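Local coordinates for Csm3 (Thermoplasma volcanium, PDB 6AE2), which is a RAMP-superfamily subunit of the type III-A CRISPR-Cas effector complex and probably binds RNA and cleaves it as an endonuclease, at residues N29-M34 / K179-I184. Sequence-based numbering, arbitrary orientation.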
ATOM      1  N   ASN A  29     -14.970 -15.663  23.536  1.00 33.57           N
ATOM      2  CA  ASN A  29     -14.076 -14.895  22.687  1.00 31.30           C
ATOM      3  C   ASN A  29     -14.110 -15.467  21.277  1.00 32.78           C
ATOM      4  O   ASN A  29     -14.212 -16.684  21.092  1.00 30.83           O
ATOM      5  CB  ASN A  29     -12.637 -14.914  23.212  1.00 32.33           C
ATOM      6  CG  ASN A  29     -12.527 -14.435  24.643  1.00 30.04           C
ATOM      7  OD1 ASN A  29     -13.138 -13.436  25.026  1.00 30.83           O
ATOM      8  ND2 ASN A  29     -11.734 -15.138  25.442  1.00 27.10           N
ATOM      9  N   ILE A  30     -14.042 -14.583  20.287  1.00 34.18           N
ATOM     10  CA  ILE A  30     -13.863 -14.975  18.896  1.00 34.55           C
ATOM     11  C   ILE A  30     -12.406 -14.725  18.540  1.00 33.83           C
ATOM     12  O   ILE A  30     -11.906 -13.603  18.691  1.00 34.29           O
ATOM     13  CB  ILE A  30     -14.803 -14.201  17.961  1.00 35.99           C
ATOM     14  CG1 ILE A  30     -16.265 -14.528  18.270  1.00 30.58           C
ATOM     15  CG2 ILE A  30     -14.489 -14.527  16.512  1.00 34.53           C
ATOM     16  CD1 ILE A  30     -17.241 -13.495  17.751  1.00 25.21           C
ATOM     17  N   ILE A  31     -11.719 -15.767  18.081  1.00 34.00           N
ATOM     18  CA  ILE A  31     -10.298 -15.700  17.761  1.00 30.43           C
ATOM     19  C   ILE A  31     -10.146 -15.683  16.249  1.00 35.73           C
ATOM     20  O   ILE A  31     -10.737 -16.513  15.548  1.00 42.50           O
ATOM     21  CB  ILE A  31      -9.524 -16.876  18.380  1.00 32.77           C
ATOM     22  CG1 ILE A  31      -9.832 -17.002  19.874  1.00 30.42           C
ATOM     23  CG2 ILE A  31      -8.034 -16.702  18.161  1.00 21.84           C
ATOM     24  CD1 ILE A  31      -9.670 -15.716  20.645  1.00 33.14           C
ATOM     25  N   TYR A  32      -9.362 -14.730  15.748  1.00 35.69           N
ATOM     26  CA  TYR A  32      -9.035 -14.621  14.331  1.00 25.74           C
ATOM     27  C   TYR A  32      -7.527 -14.750  14.176  1.00 27.09           C
ATOM     28  O   TYR A  32      -6.771 -13.987  14.789  1.00 26.82           O
ATOM     29  CB  TYR A  32      -9.502 -13.284  13.747  1.00 24.65           C
ATOM     30  CG  TYR A  32     -10.999 -13.117  13.589  1.00 27.51           C
ATOM     31  CD1 TYR A  32     -11.680 -13.718  12.538  1.00 30.37           C
ATOM     32  CD2 TYR A  32     -11.725 -12.328  14.474  1.00 25.52           C
ATOM     33  CE1 TYR A  32     -13.048 -13.556  12.383  1.00 26.29           C
ATOM     34  CE2 TYR A  32     -13.091 -12.159  14.327  1.00 34.90           C
ATOM     35  CZ  TYR A  32     -13.748 -12.776  13.282  1.00 37.97           C
ATOM     36  OH  TYR A  32     -15.108 -12.609  13.137  1.00 41.35           O
ATOM     37  N   ASN A  33      -7.088 -15.707  13.361  1.00 29.82           N
ATOM     38  CA  ASN A  33      -5.672 -15.829  13.013  1.00 26.45           C
ATOM     39  C   ASN A  33      -5.438 -14.977  11.773  1.00 29.07           C
ATOM     40  O   ASN A  33      -5.539 -15.445  10.638  1.00 49.41           O
ATOM     41  CB  ASN A  33      -5.284 -17.285  12.796  1.00 28.54           C
ATOM     42  CG  ASN A  33      -5.133 -18.046  14.099  1.00 35.01           C
ATOM     43  OD1 ASN A  33      -4.424 -17.611  15.008  1.00 40.13           O
ATOM     44  ND2 ASN A  33      -5.802 -19.189  14.197  1.00 39.25           N
ATOM     45  N   MET A  34      -5.120 -13.706  12.000  1.00 24.39           N
ATOM     46  CA  MET A  34      -5.037 -12.723  10.930  1.00 34.56           C
ATOM     47  C   MET A  34      -3.690 -12.793  10.218  1.00 30.75           C
ATOM     48  O   MET A  34      -2.649 -13.027  10.841  1.00 37.81           O
ATOM     49  CB  MET A  34      -5.261 -11.321  11.502  1.00 44.98           C
ATOM     50  CG  MET A  34      -4.763 -10.178  10.635  1.00 50.90           C
ATOM     51  SD  MET A  34      -4.928  -8.585  11.466  1.00 58.45           S
ATOM     52  CE  MET A  34      -3.977  -8.876  12.956  1.00 53.63           C
ATOM     53  N   LYS A 179      -2.880 -12.401  15.979  1.00 30.54           N
ATOM     54  CA  LYS A 179      -4.194 -12.773  16.479  1.00 27.08           C
ATOM     55  C   LYS A 179      -5.050 -11.535  16.713  1.00 23.72           C
ATOM     56  O   LYS A 179      -4.552 -10.473  17.095  1.00 31.41           O
ATOM     57  CB  LYS A 179      -4.078 -13.563  17.786  1.00 28.74           C
ATOM     58  CG  LYS A 179      -4.513 -15.022  17.696  1.00 33.95           C
ATOM     59  CD  LYS A 179      -4.278 -15.743  19.020  1.00 37.37           C
ATOM     60  CE  LYS A 179      -4.476 -17.247  18.893  1.00 37.67           C
ATOM     61  NZ  LYS A 179      -3.356 -17.901  18.163  1.00 41.32           N
ATOM     62  N   ILE A 180      -6.350 -11.685  16.477  1.00 23.47           N
ATOM     63  CA  ILE A 180      -7.351 -10.712  16.893  1.00 34.27           C
ATOM     64  C   ILE A 180      -8.340 -11.427  17.801  1.00 30.61           C
ATOM     65  O   ILE A 180      -8.892 -12.468  17.425  1.00 29.74           O
ATOM     66  CB  ILE A 180      -8.078 -10.071  15.697  1.00 31.69           C
ATOM     67  CG1 ILE A 180      -7.130  -9.184  14.890  1.00 19.60           C
ATOM     68  CG2 ILE A 180      -9.285  -9.269  16.173  1.00 29.58           C
ATOM     69  CD1 ILE A 180      -7.808  -8.492  13.724  1.00 16.92           C
ATOM     70  N   ILE A 181      -8.558 -10.875  18.990  1.00 33.94           N
ATOM     71  CA  ILE A 181      -9.439 -11.474  19.986  1.00 33.60           C
ATOM     72  C   ILE A 181     -10.623 -10.545  20.202  1.00 31.16           C
ATOM     73  O   ILE A 181     -10.454  -9.386  20.600  1.00 34.11           O
ATOM     74  CB  ILE A 181      -8.705 -11.751  21.305  1.00 35.57           C
ATOM     75  CG1 ILE A 181      -7.479 -12.631  21.056  1.00 31.78           C
ATOM     76  CG2 ILE A 181      -9.646 -12.423  22.292  1.00 18.96           C
ATOM     77  CD1 ILE A 181      -6.393 -12.469  22.082  1.00 30.68           C
ATOM     78  N   LEU A 182     -11.817 -11.061  19.940  1.00 32.54           N
ATOM     79  CA  LEU A 182     -13.068 -10.342  20.122  1.00 34.59           C
ATOM     80  C   LEU A 182     -13.827 -10.996  21.268  1.00 35.64           C
ATOM     81  O   LEU A 182     -14.155 -12.185  21.195  1.00 48.42           O
ATOM     82  CB  LEU A 182     -13.897 -10.380  18.840  1.00 40.51           C
ATOM     83  CG  LEU A 182     -14.162  -9.076  18.093  1.00 47.74           C
ATOM     84  CD1 LEU A 182     -14.896  -9.376  16.800  1.00 49.76           C
ATOM     85  CD2 LEU A 182     -14.970  -8.129  18.957  1.00 55.29           C
ATOM     86  N   SER A 183     -14.099 -10.231  22.321  1.00 32.44           N
ATOM     87  CA  SER A 183     -14.839 -10.729  23.474  1.00 34.79           C
ATOM     88  C   SER A 183     -16.311 -10.365  23.331  1.00 36.07           C
ATOM     89  O   SER A 183     -16.646  -9.207  23.065  1.00 39.23           O
ATOM     90  CB  SER A 183     -14.270 -10.165  24.774  1.00 32.54           C
ATOM     91  OG  SER A 183     -12.924 -10.570  24.942  1.00 40.70           O
ATOM     92  N   ILE A 184     -17.183 -11.356  23.507  1.00 28.34           N
ATOM     93  CA  ILE A 184     -18.618 -11.201  23.304  1.00 35.80           C
ATOM     94  C   ILE A 184     -19.318 -11.388  24.641  1.00 37.85           C
ATOM     95  O   ILE A 184     -19.080 -12.381  25.339  1.00 40.87           O
ATOM     96  CB  ILE A 184     -19.161 -12.201  22.268  1.00 42.40           C
ATOM     97  CG1 ILE A 184     -18.317 -12.163  20.992  1.00 40.43           C
ATOM     98  CG2 ILE A 184     -20.629 -11.918  21.964  1.00 42.03           C
ATOM     99  CD1 ILE A 184     -18.310 -10.824  20.301  1.00 36.59           C
TER
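Ile30 and Leu182, and, two residues along the ladder, Tyr32 and Ile180, are the hydrogen-bonded pairs that join strand segments 29-34 and 179-184 in antiparallel register. Each pair exchanges two N-H...O=C bonds, among them Tyr32 N to Ile180 O, 2.9 Å. Between and beyond them Asn29 faces Ser183, Ile31 faces Ile181 and Asn33 faces Lys179 as non-hydrogen-bonded pairs, their side chains on the other face of the sheet.

Lys179 can be followed along that face. Its CB passes 4.1 Å from Tyr32 O, and CG moves on to 3.7 Å from Asn33 OD1. CD and CE then rest on the methyl CG2 of Ile31, CE at 3.7 Å. A bend at the last torsion (chi4 74°) turns NZ toward Asn33 OD1, to which it makes a weak hydrogen bond of 3.3 Å. Further along, Ile31 lies side by side with Ile181, its CD1 3.7 Å from Ile181 CG2. At the end of the row Ser183 OG donates to Asn29 OD1 (2.9 Å), approaching from above the carbonyl plane, 40° out of it. The same amide is also held by Trp26, through OD1, and by Tyr235, through ND2.

The face that carries Ile30, Tyr32, Ile180 and Leu182 is buried and largely hydrophobic. Leu182 CD1 meets the edge of the Tyr32 ring at CE2, while Met34, bent at its thioether, brings both SD and CE against Ile180.

Helix 190-205 covers this face, touching Tyr32 through Ile194 and Leu182 through Leu197. Within the antiparallel sheet the two strands are neighbours, with 26-38 next to strand 220-230 at one edge within this chain; strand 125-132 pairs with 175-185 on the side away from 26-38.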